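Local coordinates for aerotolerance-related membrane protein (Bacteroides fragilis, PDB 4JDU), which binds calcium through its von Willebrand factor type A domain and is probably a membrane protein with a part in aerotolerance, at residues 12-17 / 112-117; 139-144 / 179-184; 171-176 / 189-194. The protein carries 6 engineered substitutions. All blocks are in the same frame, centred on the assembly; numbering follows the deposited sequence.

Interaction 1: residues 12-17 / 112-117; sequences MIALDI and IVVITD
Met-12 to Leu-15 pair in parallel with Ile-112 to Ile-115 at the centre of the von Willebrand factor type A (Rossmann-like) sheet. Four bonds zip the strands: Val-113 N to Met-12 O, Ala-14 N to Val-113 O, Ile-115 N to Ala-14 O, and Asp-16 N to Ile-115 O. All are nearly straight. Packing is closer on the face of Ile-13, Leu-15, Val-113 and Ile-115. Chi1 (173°) sets Leu-15 CG anti to the backbone N, and chi2 (66°) then places CD1, 4.1 Å from Ile-115 CB. In one of two modelled conformers, Ile-13 CG2 meets Ile-115 CD1 at 4.0 Å. Helix 37-43 covers this face. The other face is looser between the two strands. Ala-14 CB stays 4.4 Å from Val-114 CG2, and in one of two conformers the selenium end of selenomethionine Met-12 leads away. Helix 91-99 fills in here, so neither face is a solvent side. From Leu-15 and Ile-115 onward the strands spread slightly. Asp-16, Ser-18 and Ser-20 form the DxSxS sequence of a metal ion-dependent adhesion site. Ser-18, Ser-20 and Thr-89 hold the calcium ion. Asp-117, a calcium-binding residue that does not coordinate the ion in this model, hydrogen-bonds through OD2 to Ser-20 and forms a salt bridge with Arg-30. Asp-16 OD1 bonds to Ser-18, while Asp-16 OD2 accepts a hydrogen bond from Thr-116 OG1 on its anti lone pair at 2.6 Å.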
loop_
_atom_site.group_PDB
_atom_site.type_symbol
_atom_site.label_atom_id
_atom_site.label_comp_id
_atom_site.label_asym_id
_atom_site.label_seq_id
_atom_site.Cartn_x
_atom_site.Cartn_y
_atom_site.Cartn_z
HETATM N N MSE A 12 7.487 7.191 -0.417
HETATM C CA MSE A 12 6.489 6.952 -1.448
HETATM C C MSE A 12 5.523 5.881 -0.984
HETATM O O MSE A 12 5.908 4.722 -0.756
HETATM C CB MSE A 12 7.129 6.537 -2.777
HETATM C CG MSE A 12 6.108 6.198 -3.841
HETATM SE SE MSE A 12 4.937 7.701 -4.246
HETATM C CE MSE A 12 6.265 8.959 -4.868
ATOM N N ILE A 13 4.268 6.290 -0.824
ATOM C CA ILE A 13 3.196 5.365 -0.494
ATOM C C ILE A 13 2.755 4.667 -1.771
ATOM O O ILE A 13 2.561 5.305 -2.806
ATOM C CB ILE A 13 1.981 6.109 0.091
ATOM C CG1 ILE A 13 2.393 6.962 1.291
ATOM C CG2 ILE A 13 0.887 5.122 0.485
ATOM C CD1 ILE A 13 2.927 6.153 2.460
ATOM N N ALA A 14 2.611 3.349 -1.713
ATOM C CA ALA A 14 1.995 2.614 -2.814
ATOM C C ALA A 14 0.757 1.918 -2.271
ATOM O O ALA A 14 0.872 0.938 -1.529
ATOM C CB ALA A 14 2.974 1.607 -3.419
ATOM N N LEU A 15 -0.413 2.448 -2.617
ATOM C CA LEU A 15 -1.677 1.973 -2.059
ATOM C C LEU A 15 -2.419 1.079 -3.033
ATOM O O LEU A 15 -2.750 1.496 -4.143
ATOM C CB LEU A 15 -2.569 3.153 -1.674
ATOM C CG LEU A 15 -4.006 2.834 -1.233
ATOM C CD1 LEU A 15 -4.024 2.060 0.073
ATOM C CD2 LEU A 15 -4.752 4.129 -1.077
ATOM N N ASP A 16 -2.684 -0.147 -2.599
ATOM C CA ASP A 16 -3.528 -1.095 -3.325
ATOM C C ASP A 16 -4.976 -0.590 -3.339
ATOM O O ASP A 16 -5.587 -0.439 -2.280
ATOM C CB ASP A 16 -3.457 -2.430 -2.570
ATOM C CG ASP A 16 -3.991 -3.604 -3.361
ATOM O OD1 ASP A 16 -4.898 -3.426 -4.198
ATOM O OD2 ASP A 16 -3.509 -4.737 -3.109
ATOM N N ILE A 17 -5.520 -0.327 -4.525
ATOM C CA ILE A 17 -6.936 0.034 -4.648
ATOM C C ILE A 17 -7.707 -0.989 -5.484
ATOM O O ILE A 17 -8.774 -0.697 -6.046
ATOM C CB ILE A 17 -7.137 1.474 -5.173
ATOM C CG1 ILE A 17 -6.596 1.640 -6.595
ATOM C CG2 ILE A 17 -6.472 2.471 -4.214
ATOM C CD1 ILE A 17 -7.091 2.933 -7.247
ATOM N N ILE A 112 9.820 3.190 0.611
ATOM C CA ILE A 112 8.551 2.856 -0.022
ATOM C C ILE A 112 7.693 2.168 1.015
ATOM O O ILE A 112 8.184 1.324 1.766
ATOM C CB ILE A 112 8.762 1.925 -1.228
ATOM C CG1 ILE A 112 9.610 2.631 -2.296
ATOM C CG2 ILE A 112 7.421 1.444 -1.795
ATOM C CD1 ILE A 112 10.045 1.729 -3.431
ATOM N N VAL A 113 6.424 2.560 1.089
ATOM C CA VAL A 113 5.481 1.903 1.993
ATOM C C VAL A 113 4.331 1.342 1.174
ATOM O O VAL A 113 3.494 2.095 0.670
ATOM C CB VAL A 113 4.944 2.875 3.064
ATOM C CG1 VAL A 113 3.980 2.151 4.011
ATOM C CG2 VAL A 113 6.092 3.504 3.852
ATOM N N VAL A 114 4.335 0.024 0.996
ATOM C CA VAL A 114 3.274 -0.665 0.265
ATOM C C VAL A 114 2.152 -1.019 1.231
ATOM O O VAL A 114 2.407 -1.632 2.266
ATOM C CB VAL A 114 3.797 -1.951 -0.408
ATOM C CG1 VAL A 114 2.711 -2.587 -1.251
ATOM C CG2 VAL A 114 5.017 -1.645 -1.281
ATOM N N ILE A 115 0.923 -0.611 0.902
ATOM C CA ILE A 115 -0.253 -0.896 1.731
ATOM C C ILE A 115 -1.226 -1.758 0.929
ATOM O O ILE A 115 -1.768 -1.330 -0.088
ATOM C CB ILE A 115 -0.917 0.402 2.225
ATOM C CG1 ILE A 115 0.157 1.309 2.838
ATOM C CG2 ILE A 115 -2.003 0.102 3.236
ATOM C CD1 ILE A 115 -0.360 2.606 3.392
ATOM N N THR A 116 -1.427 -2.993 1.380
ATOM C CA THR A 116 -2.050 -4.002 0.536
ATOM C C THR A 116 -2.544 -5.169 1.373
ATOM O O THR A 116 -2.116 -5.339 2.509
ATOM C CB THR A 116 -1.022 -4.526 -0.516
ATOM O OG1 THR A 116 -1.642 -5.471 -1.393
ATOM C CG2 THR A 116 0.194 -5.191 0.171
ATOM N N ASP A 117 -3.435 -5.980 0.808
ATOM C CA ASP A 117 -3.807 -7.242 1.443
ATOM C C ASP A 117 -2.885 -8.361 0.952
ATOM O O ASP A 117 -3.011 -9.522 1.365
ATOM C CB ASP A 117 -5.285 -7.566 1.213
ATOM C CG ASP A 117 -5.680 -7.541 -0.253
ATOM O OD1 ASP A 117 -4.811 -7.794 -1.122
ATOM O OD2 ASP A 117 -6.869 -7.285 -0.531
#

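Interaction 2: residues 139-144 / 179-184; sequences VNVLGV and QEIAKE
Ile-181 and Ala-182 pack on Val-139 and Val-141, where a helix lies over a strand of the same beta-alpha-beta crossover. Strand 138-143 leads, after an excursion that holds strands 150-151 and 170-171, through helix 175-184 to the neighbouring parallel strand 189-191. The two segments run nearly antiparallel, at 158°, with their axes 6.8 Å apart. The contact is small, buried and carried by apolar atoms.

Ile-181 leads from the helix side. Its CB already touches Val-141 CG2 at 4.0 Å. At CB the side chain forks. The CG2 branch is anti to the backbone N and goes to the strand. It meets Val-141 CG2 at 3.6 Å, the closest approach between side chains of the two segments. It also reaches Val-139 CG1 at 4.3 Å, so one methyl spans two residues of the strand. The other branch, CG1 (chi1 -67°) and then CD1, makes no contact with 139-144. The side chain also packs on Ala-125 of helix 125-134, which ties a second helix to this one. The Ile-181 and Val-141 side chains cross at about a right angle.

Val-141 CG2 is the shared point of the contact. Besides Ile-181, it lies 3.9 Å from Ala-182 N and 4.2 Å from Ala-182 CB. Asn-140 and Leu-142 point to the opposite side of the strand, where Leu-142 packs on Val-113. Ala-182 is small, and the helix backbone can come close: Ala-182 CA lies 3.6 Å from Val-139 O.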
loop_
_atom_site.group_PDB
_atom_site.type_symbol
_atom_site.label_atom_id
_atom_site.label_comp_id
_atom_site.label_asym_id
_atom_site.label_seq_id
_atom_site.Cartn_x
_atom_site.Cartn_y
_atom_site.Cartn_z
ATOM N N VAL A 139 11.924 -1.013 1.364
ATOM C CA VAL A 139 10.526 -1.336 1.077
ATOM C C VAL A 139 9.866 -1.959 2.299
ATOM O O VAL A 139 10.274 -3.029 2.772
ATOM C CB VAL A 139 10.364 -2.299 -0.104
ATOM C CG1 VAL A 139 8.888 -2.476 -0.436
ATOM C CG2 VAL A 139 11.139 -1.804 -1.317
ATOM N N ASN A 140 8.859 -1.249 2.799
ATOM C CA ASN A 140 8.056 -1.665 3.943
ATOM C C ASN A 140 6.689 -2.099 3.454
ATOM O O ASN A 140 6.205 -1.626 2.428
ATOM C CB ASN A 140 7.897 -0.489 4.913
ATOM C CG ASN A 140 9.232 0.071 5.364
ATOM O OD1 ASN A 140 9.954 -0.569 6.136
ATOM N ND2 ASN A 140 9.570 1.274 4.888
ATOM N N VAL A 141 6.053 -2.990 4.201
ATOM C CA VAL A 141 4.721 -3.447 3.833
ATOM C C VAL A 141 3.764 -3.393 5.023
ATOM O O VAL A 141 4.063 -3.925 6.108
ATOM C CB VAL A 141 4.752 -4.881 3.254
ATOM C CG1 VAL A 141 3.354 -5.309 2.839
ATOM C CG2 VAL A 141 5.709 -4.975 2.064
ATOM N N LEU A 142 2.630 -2.723 4.824
ATOM C CA LEU A 142 1.554 -2.718 5.805
ATOM C C LEU A 142 0.438 -3.591 5.249
ATOM O O LEU A 142 -0.158 -3.282 4.207
ATOM C CB LEU A 142 1.061 -1.297 6.087
ATOM C CG LEU A 142 2.155 -0.283 6.416
ATOM C CD1 LEU A 142 1.570 1.077 6.756
ATOM C CD2 LEU A 142 3.061 -0.787 7.529
ATOM N N GLY A 143 0.188 -4.710 5.925
ATOM C CA GLY A 143 -0.808 -5.662 5.471
ATOM C C GLY A 143 -2.149 -5.343 6.100
ATOM O O GLY A 143 -2.257 -5.254 7.327
ATOM N N VAL A 144 -3.159 -5.135 5.264
ATOM C CA VAL A 144 -4.494 -4.859 5.792
ATOM C C VAL A 144 -5.434 -5.989 5.439
ATOM O O VAL A 144 -5.473 -6.473 4.313
ATOM C CB VAL A 144 -5.098 -3.510 5.307
ATOM C CG1 VAL A 144 -4.434 -2.330 6.010
ATOM C CG2 VAL A 144 -4.968 -3.387 3.819
ATOM N N GLN A 179 5.355 -10.473 4.202
ATOM C CA GLN A 179 6.553 -10.579 5.024
ATOM C C GLN A 179 7.798 -10.775 4.167
ATOM O O GLN A 179 8.861 -10.216 4.463
ATOM C CB GLN A 179 6.405 -11.709 6.043
ATOM C CG GLN A 179 5.366 -11.409 7.134
ATOM C CD GLN A 179 5.035 -12.625 7.979
ATOM O OE1 GLN A 179 5.128 -13.760 7.514
ATOM N NE2 GLN A 179 4.635 -12.393 9.223
ATOM N N GLU A 180 7.677 -11.548 3.093
ATOM C CA GLU A 180 8.844 -11.809 2.263
ATOM C C GLU A 180 9.238 -10.539 1.504
ATOM O O GLU A 180 10.426 -10.241 1.337
ATOM C CB GLU A 180 8.587 -12.974 1.306
ATOM C CG GLU A 180 9.849 -13.474 0.617
ATOM C CD GLU A 180 9.571 -14.520 -0.444
ATOM O OE1 GLU A 180 8.380 -14.795 -0.709
ATOM O OE2 GLU A 180 10.548 -15.049 -1.017
ATOM N N ILE A 181 8.243 -9.791 1.055
ATOM C CA ILE A 181 8.498 -8.526 0.359
ATOM C C ILE A 181 9.245 -7.547 1.258
ATOM O O ILE A 181 10.255 -6.966 0.846
ATOM C CB ILE A 181 7.198 -7.896 -0.168
ATOM C CG1 ILE A 181 6.609 -8.774 -1.281
ATOM C CG2 ILE A 181 7.447 -6.476 -0.684
ATOM C CD1 ILE A 181 5.162 -8.436 -1.636
ATOM N N ALA A 182 8.784 -7.394 2.494
ATOM C CA ALA A 182 9.451 -6.494 3.429
ATOM C C ALA A 182 10.854 -6.979 3.760
ATOM O O ALA A 182 11.788 -6.170 3.856
ATOM C CB ALA A 182 8.630 -6.338 4.704
ATOM N N LYS A 183 11.020 -8.289 3.950
ATOM C CA LYS A 183 12.338 -8.850 4.238
ATOM C C LYS A 183 13.315 -8.522 3.113
ATOM O O LYS A 183 14.407 -7.988 3.357
ATOM C CB LYS A 183 12.247 -10.365 4.435
ATOM C CG LYS A 183 13.612 -11.056 4.418
ATOM C CD LYS A 183 13.459 -12.568 4.301
ATOM C CE LYS A 183 14.811 -13.248 4.150
ATOM N NZ LYS A 183 14.651 -14.722 4.005
ATOM N N GLU A 184 12.921 -8.822 1.879
ATOM C CA GLU A 184 13.821 -8.604 0.758
ATOM C C GLU A 184 13.994 -7.121 0.471
ATOM O O GLU A 184 14.984 -6.725 -0.139
ATOM C CB GLU A 184 13.337 -9.353 -0.487
ATOM C CG GLU A 184 13.377 -10.876 -0.343
ATOM C CD GLU A 184 14.760 -11.444 -0.074
ATOM O OE1 GLU A 184 14.831 -12.570 0.464
ATOM O OE2 GLU A 184 15.773 -10.790 -0.409
#

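Interaction 3: residues 171-176 / 189-194; sequences TRLNEA and YIRVDN
Glu-175 reaches across to Tyr-189 and Arg-191, and its carboxylate is gripped from two directions. Arg-191 comes side-on, with two nitrogens for two oxygens. NE bonds to Glu-175 OE2 at 2.8 Å, and NH2 bonds to Glu-175 OE1 at 2.8 Å. The carboxylate and guanidinium planes are 22° apart, so the two groups are nearly coplanar and meet edge to edge. Both oxygens are met on the syn side, although the nitrogens sit somewhat out of the carboxylate plane. A bend in the arginine chain (chi3 -72°) puts NE in place for this grip.

Tyr-189 is turned quite differently. Its ring plane stands 75° from the carboxylate plane, and Glu-175 OE2 lies at the ring edge, near the ring plane. The hydroxyl OH donates to OE2 at 2.7 Å, on the anti lone pair. OE2 therefore accepts two bonds, from Arg-191 NE on the syn side and from the tyrosine hydroxyl on the anti side. Three bonds in all hold the carboxylate and fix its rotation. The positive guanidinium probably helps keep Glu-175 ionised. The aliphatic part of Glu-175 takes part too: its CG lies 3.5 Å from Tyr-189 CE2.

Leu-173 adds van der Waals packing against the polar ends. It meets Tyr-189 tip to tip, with CD2 3.6 Å from the tyrosine OH. The same CD2 lies 3.8 Å from Arg-191 NE, while the two side chains cross obliquely.

Glu-175 follows Asn-174, the N-cap residue of helix 175-184, whose OD1 caps Met-177 N. The salt bridge thus joins the first turn of this helix to strand 189-191, the edge strand that the helix leads into. This is the helix-to-strand half of a beta-alpha-beta unit, at the border of the von Willebrand factor type A sheet.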
loop_
_atom_site.group_PDB
_atom_site.type_symbol
_atom_site.label_atom_id
_atom_site.label_comp_id
_atom_site.label_asym_id
_atom_site.label_seq_id
_atom_site.Cartn_x
_atom_site.Cartn_y
_atom_site.Cartn_z
ATOM N N THR A 171 -11.461 -13.283 -0.239
ATOM C CA THR A 171 -10.114 -12.723 -0.249
ATOM C C THR A 171 -9.506 -12.758 1.143
ATOM O O THR A 171 -10.178 -12.451 2.123
ATOM C CB THR A 171 -10.098 -11.280 -0.796
ATOM O OG1 THR A 171 -8.791 -10.729 -0.607
ATOM C CG2 THR A 171 -11.137 -10.387 -0.089
ATOM N N ARG A 172 -8.231 -13.139 1.214
ATOM C CA ARG A 172 -7.530 -13.296 2.483
ATOM C C ARG A 172 -6.252 -12.470 2.493
ATOM O O ARG A 172 -5.585 -12.330 1.468
ATOM C CB ARG A 172 -7.162 -14.771 2.694
ATOM C CG ARG A 172 -8.344 -15.710 2.796
ATOM C CD ARG A 172 -7.933 -17.184 2.830
ATOM N NE ARG A 172 -9.108 -18.045 2.903
ATOM C CZ ARG A 172 -9.838 -18.398 1.848
ATOM N NH1 ARG A 172 -9.510 -17.966 0.636
ATOM N NH2 ARG A 172 -10.901 -19.172 1.997
ATOM N N LEU A 173 -5.907 -11.924 3.653
ATOM C CA LEU A 173 -4.584 -11.327 3.824
ATOM C C LEU A 173 -3.541 -12.401 3.562
ATOM O O LEU A 173 -3.597 -13.483 4.153
ATOM C CB LEU A 173 -4.418 -10.798 5.247
ATOM C CG LEU A 173 -3.004 -10.300 5.584
ATOM C CD1 LEU A 173 -2.754 -8.943 4.976
ATOM C CD2 LEU A 173 -2.818 -10.251 7.089
ATOM N N ASN A 174 -2.610 -12.114 2.656
ATOM C CA ASN A 174 -1.508 -13.026 2.375
ATOM C C ASN A 174 -0.281 -12.578 3.138
ATOM O O ASN A 174 0.588 -11.885 2.602
ATOM C CB ASN A 174 -1.210 -13.080 0.875
ATOM C CG ASN A 174 -0.212 -14.178 0.517
ATOM O OD1 ASN A 174 0.585 -14.614 1.352
ATOM N ND2 ASN A 174 -0.248 -14.623 -0.733
ATOM N N GLU A 175 -0.200 -12.979 4.396
ATOM C CA GLU A 175 0.843 -12.471 5.267
ATOM C C GLU A 175 2.223 -12.939 4.843
ATOM O O GLU A 175 3.171 -12.152 4.881
ATOM C CB GLU A 175 0.557 -12.893 6.704
ATOM C CG GLU A 175 1.329 -12.111 7.752
ATOM C CD GLU A 175 0.522 -11.956 9.027
ATOM O OE1 GLU A 175 0.330 -12.967 9.737
ATOM O OE2 GLU A 175 0.059 -10.828 9.299
ATOM N N ALA A 176 2.348 -14.206 4.453
ATOM C CA ALA A 176 3.649 -14.744 4.068
ATOM C C ALA A 176 4.267 -13.926 2.944
ATOM O O ALA A 176 5.456 -13.589 2.998
ATOM C CB ALA A 176 3.527 -16.212 3.663
ATOM N N TYR A 189 7.483 -5.381 8.132
ATOM C CA TYR A 189 6.099 -5.753 7.853
ATOM C C TYR A 189 5.272 -5.545 9.112
ATOM O O TYR A 189 5.672 -5.938 10.215
ATOM C CB TYR A 189 5.960 -7.214 7.400
ATOM C CG TYR A 189 4.522 -7.684 7.437
ATOM C CD1 TYR A 189 3.614 -7.255 6.484
ATOM C CD2 TYR A 189 4.068 -8.529 8.439
ATOM C CE1 TYR A 189 2.291 -7.657 6.523
ATOM C CE2 TYR A 189 2.742 -8.944 8.477
ATOM C CZ TYR A 189 1.865 -8.504 7.511
ATOM O OH TYR A 189 0.533 -8.887 7.505
ATOM N N ILE A 190 4.112 -4.920 8.946
ATOM C CA ILE A 190 3.167 -4.757 10.043
ATOM C C ILE A 190 1.798 -5.194 9.573
ATOM O O ILE A 190 1.322 -4.726 8.533
ATOM C CB ILE A 190 3.050 -3.287 10.464
ATOM C CG1 ILE A 190 4.395 -2.751 10.948
ATOM C CG2 ILE A 190 1.988 -3.118 11.539
ATOM C CD1 ILE A 190 4.442 -1.250 10.991
ATOM N N ARG A 191 1.152 -6.085 10.325
ATOM C CA ARG A 191 -0.255 -6.378 10.077
ATOM C C ARG A 191 -1.089 -5.292 10.743
ATOM O O ARG A 191 -1.066 -5.134 11.969
ATOM C CB ARG A 191 -0.681 -7.747 10.613
ATOM C CG ARG A 191 -2.124 -8.064 10.219
ATOM C CD ARG A 191 -2.765 -9.139 11.078
ATOM N NE ARG A 191 -2.236 -10.467 10.799
ATOM C CZ ARG A 191 -2.740 -11.586 11.312
ATOM N NH1 ARG A 191 -3.790 -11.529 12.122
ATOM N NH2 ARG A 191 -2.203 -12.760 11.011
ATOM N N VAL A 192 -1.806 -4.530 9.933
ATOM C CA VAL A 192 -2.511 -3.363 10.445
ATOM C C VAL A 192 -3.730 -3.744 11.261
ATOM O O VAL A 192 -4.627 -4.428 10.767
ATOM C CB VAL A 192 -2.954 -2.441 9.307
ATOM C CG1 VAL A 192 -3.668 -1.227 9.885
ATOM C CG2 VAL A 192 -1.751 -2.016 8.482
ATOM N N ASP A 193 -3.762 -3.304 12.513
ATOM C CA ASP A 193 -4.978 -3.425 13.307
ATOM C C ASP A 193 -5.353 -2.067 13.906
ATOM O O ASP A 193 -6.306 -1.432 13.450
ATOM C CB ASP A 193 -4.852 -4.545 14.346
ATOM C CG ASP A 193 -5.018 -5.925 13.726
ATOM O OD1 ASP A 193 -5.710 -6.033 12.686
ATOM O OD2 ASP A 193 -4.467 -6.902 14.275
ATOM N N ASN A 194 -4.601 -1.600 14.896
ATOM C CA ASN A 194 -4.700 -0.198 15.285
ATOM C C ASN A 194 -3.895 0.657 14.303
ATOM O O ASN A 194 -2.661 0.630 14.315
ATOM C CB ASN A 194 -4.218 0.011 16.723
ATOM C CG ASN A 194 -4.486 1.420 17.234
ATOM O OD1 ASN A 194 -4.047 2.405 16.641
ATOM N ND2 ASN A 194 -5.216 1.518 18.342
#

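Interaction 1 closes first. It brings strand 109-116 back beside strand 9-16, after a long loop that includes two strands and four helices. It is complete before interaction 2 opens at 139-144. Interactions 2 and 3 then cross: 171-176 lies between the two segments of interaction 2, and 179-184 lies between those of interaction 3. Both use helix 175-184, one near its start and one near its end. Strand 138-143 links all of this in the sheet. Ile-112 and Val-114 bond to it on one side, and Ile-190 and Val-192 on the other. Asp-117 O also bonds to Asn-174 N, which joins the calcium-site end of interaction 1 to interaction 3.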